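Local coordinates for protein ERPC (Borrelia burgdorferi, PDB 4BXM) that is an outer surface lipoprotein of the Lyme disease spirochaete that acquires complement regulators, probably binding host factor H, at residues E120-F125 with E144-L149. Residues are numbered along the deposited sequence; the frame is centred on the assembly and turned at random.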
loop_
_atom_site.group_PDB
_atom_site.type_symbol
_atom_site.label_atom_id
_atom_site.label_comp_id
_atom_site.label_asym_id
_atom_site.label_seq_id
_atom_site.Cartn_x
_atom_site.Cartn_y
_atom_site.Cartn_z
ATOM N N GLU A 120 -9.503 -10.807 2.921
ATOM C CA GLU A 120 -10.337 -10.862 4.120
ATOM C C GLU A 120 -11.607 -10.020 3.960
ATOM O O GLU A 120 -11.627 -9.031 3.240
ATOM C CB GLU A 120 -9.550 -10.393 5.335
ATOM C CG GLU A 120 -8.359 -11.282 5.619
ATOM C CD GLU A 120 -7.733 -11.026 6.951
ATOM O OE1 GLU A 120 -8.221 -11.614 7.952
ATOM O OE2 GLU A 120 -6.750 -10.232 6.981
ATOM N N LYS A 121 -12.651 -10.435 4.649
ATOM C CA LYS A 121 -13.953 -9.745 4.681
ATOM C C LYS A 121 -14.015 -8.714 5.775
ATOM O O LYS A 121 -13.640 -8.995 6.890
ATOM C CB LYS A 121 -15.033 -10.750 4.950
ATOM C CG LYS A 121 -15.483 -11.519 3.732
ATOM C CD LYS A 121 -16.923 -12.028 3.890
ATOM C CE LYS A 121 -17.654 -12.162 2.558
ATOM N NZ LYS A 121 -16.881 -12.956 1.567
ATOM N N ILE A 122 -14.455 -7.507 5.471
ATOM C CA ILE A 122 -14.713 -6.511 6.497
ATOM C C ILE A 122 -16.097 -5.935 6.180
ATOM O O ILE A 122 -16.277 -5.304 5.117
ATOM C CB ILE A 122 -13.732 -5.339 6.456
ATOM C CG1 ILE A 122 -12.279 -5.805 6.321
ATOM C CG2 ILE A 122 -13.863 -4.504 7.718
ATOM C CD1 ILE A 122 -11.293 -4.650 6.188
ATOM N N ASP A 123 -17.065 -6.140 7.090
ATOM C CA ASP A 123 -18.453 -5.625 6.905
ATOM C C ASP A 123 -18.969 -6.114 5.572
ATOM O O ASP A 123 -19.469 -5.352 4.749
ATOM C CB ASP A 123 -18.503 -4.087 6.915
ATOM C CG ASP A 123 -18.056 -3.488 8.243
ATOM O OD1 ASP A 123 -18.083 -4.227 9.256
ATOM O OD2 ASP A 123 -17.665 -2.286 8.266
ATOM N N ASP A 124 -18.735 -7.390 5.329
ATOM C CA ASP A 124 -19.280 -8.077 4.149
ATOM C C ASP A 124 -18.588 -7.874 2.790
ATOM O O ASP A 124 -18.867 -8.635 1.834
ATOM C CB ASP A 124 -20.769 -7.780 3.963
ATOM C CG ASP A 124 -21.537 -9.013 3.596
ATOM O OD1 ASP A 124 -21.631 -9.898 4.471
ATOM O OD2 ASP A 124 -22.013 -9.122 2.448
ATOM N N PHE A 125 -17.686 -6.890 2.697
ATOM C CA PHE A 125 -16.910 -6.673 1.467
ATOM C C PHE A 125 -15.485 -7.305 1.573
ATOM O O PHE A 125 -14.869 -7.291 2.632
ATOM C CB PHE A 125 -16.823 -5.188 1.188
ATOM C CG PHE A 125 -18.106 -4.604 0.679
ATOM C CD1 PHE A 125 -19.100 -4.174 1.577
ATOM C CD2 PHE A 125 -18.342 -4.504 -0.694
ATOM C CE1 PHE A 125 -20.296 -3.635 1.112
ATOM C CE2 PHE A 125 -19.534 -3.966 -1.166
ATOM C CZ PHE A 125 -20.515 -3.532 -0.261
ATOM N N GLU A 144 -1.533 -2.510 9.910
ATOM C CA GLU A 144 -2.119 -3.385 8.925
ATOM C C GLU A 144 -2.907 -2.523 7.952
ATOM O O GLU A 144 -3.495 -1.515 8.350
ATOM C CB GLU A 144 -3.010 -4.417 9.591
ATOM C CG GLU A 144 -3.448 -5.555 8.666
ATOM C CD GLU A 144 -4.505 -6.464 9.278
ATOM O OE1 GLU A 144 -4.605 -6.451 10.529
ATOM O OE2 GLU A 144 -5.223 -7.200 8.525
ATOM N N TYR A 145 -2.938 -2.909 6.687
ATOM C CA TYR A 145 -3.551 -2.070 5.687
ATOM C C TYR A 145 -4.613 -2.891 5.003
ATOM O O TYR A 145 -4.472 -4.086 4.889
ATOM C CB TYR A 145 -2.547 -1.505 4.629
ATOM C CG TYR A 145 -1.622 -0.467 5.178
ATOM C CD1 TYR A 145 -2.006 0.860 5.236
ATOM C CD2 TYR A 145 -0.368 -0.792 5.629
ATOM C CE1 TYR A 145 -1.180 1.825 5.786
ATOM C CE2 TYR A 145 0.479 0.169 6.106
ATOM C CZ TYR A 145 0.079 1.485 6.183
ATOM O OH TYR A 145 0.860 2.488 6.737
ATOM N N ALA A 146 -5.642 -2.214 4.487
ATOM C CA ALA A 146 -6.648 -2.864 3.624
ATOM C C ALA A 146 -7.139 -1.991 2.491
ATOM O O ALA A 146 -7.239 -0.741 2.589
ATOM C CB ALA A 146 -7.825 -3.375 4.452
ATOM N N ILE A 147 -7.420 -2.671 1.400
ATOM C CA ILE A 147 -7.838 -2.022 0.157
ATOM C C ILE A 147 -8.927 -2.869 -0.461
ATOM O O ILE A 147 -8.774 -4.073 -0.612
ATOM C CB ILE A 147 -6.703 -1.957 -0.916
ATOM C CG1 ILE A 147 -5.600 -1.031 -0.458
ATOM C CG2 ILE A 147 -7.294 -1.475 -2.219
ATOM C CD1 ILE A 147 -4.230 -1.215 -1.087
ATOM N N LEU A 148 -9.971 -2.242 -0.961
ATOM C CA LEU A 148 -11.036 -3.021 -1.573
ATOM C C LEU A 148 -10.592 -3.921 -2.723
ATOM O O LEU A 148 -9.957 -3.535 -3.679
ATOM C CB LEU A 148 -12.183 -2.079 -2.019
ATOM C CG LEU A 148 -13.544 -2.696 -2.305
ATOM C CD1 LEU A 148 -14.130 -3.367 -1.052
ATOM C CD2 LEU A 148 -14.468 -1.580 -2.793
ATOM N N LEU A 149 -10.953 -5.167 -2.641
ATOM C CA LEU A 149 -10.474 -6.143 -3.583
ATOM C C LEU A 149 -10.930 -5.866 -5.005
ATOM O O LEU A 149 -10.165 -6.085 -5.971
ATOM C CB LEU A 149 -10.917 -7.542 -3.141
ATOM C CG LEU A 149 -10.655 -8.618 -4.201
ATOM C CD1 LEU A 149 -9.183 -8.777 -4.521
ATOM C CD2 LEU A 149 -11.234 -9.906 -3.682
HETATM O O HOH W 1 -7.461 -8.581 9.167
#
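Ile122 and Ala146 sit on strands that are not neighbours: strand 125-134 runs between 114-122 and 142-148, leaving Glu120 CA and Ala146 CA 8.8 Å apart. No hydrogen bond passes directly between the two segments. Each strand bonds instead to the middle one, Glu120 to Tyr127 and Ile147 to Ile128. From Ile122 to Phe125 the chain reverses in a type I' turn, closed by Phe125 N to Ile122 O at 3.2 Å, with Ile122 N bonding back to Phe125 O, which brings Phe125 round to face Leu148, the N-cap residue of helix 149-156.

Three side-chain meetings bridge the gap. At the turn, CD1 of Leu148 packs obliquely by the Phe125 ring and lies 3.9 Å from Phe125 CB; CG of Leu148 stands anti to its own backbone N (chi1 -163°), which swings this methyl across. Ile122 CD1 meets the Ala146 CB at 4.1 Å, with Trp35 also against both residues. Glu120 and Glu144 cross at about a right angle with carboxylate planes nearly parallel (13° apart). Their OE2 atoms approach to 3.7 Å, and one water donates to both, 2.8 Å to Glu120 OE2 and 2.7 Å to Glu144 OE2. Thr129 OG1 also bonds Glu120 OE2; together these contacts would ease the repulsion.

Such next-but-one packing over a middle strand is characteristic of an antiparallel meander, here a beta hairpin followed by the strand leading into the C-terminal helix.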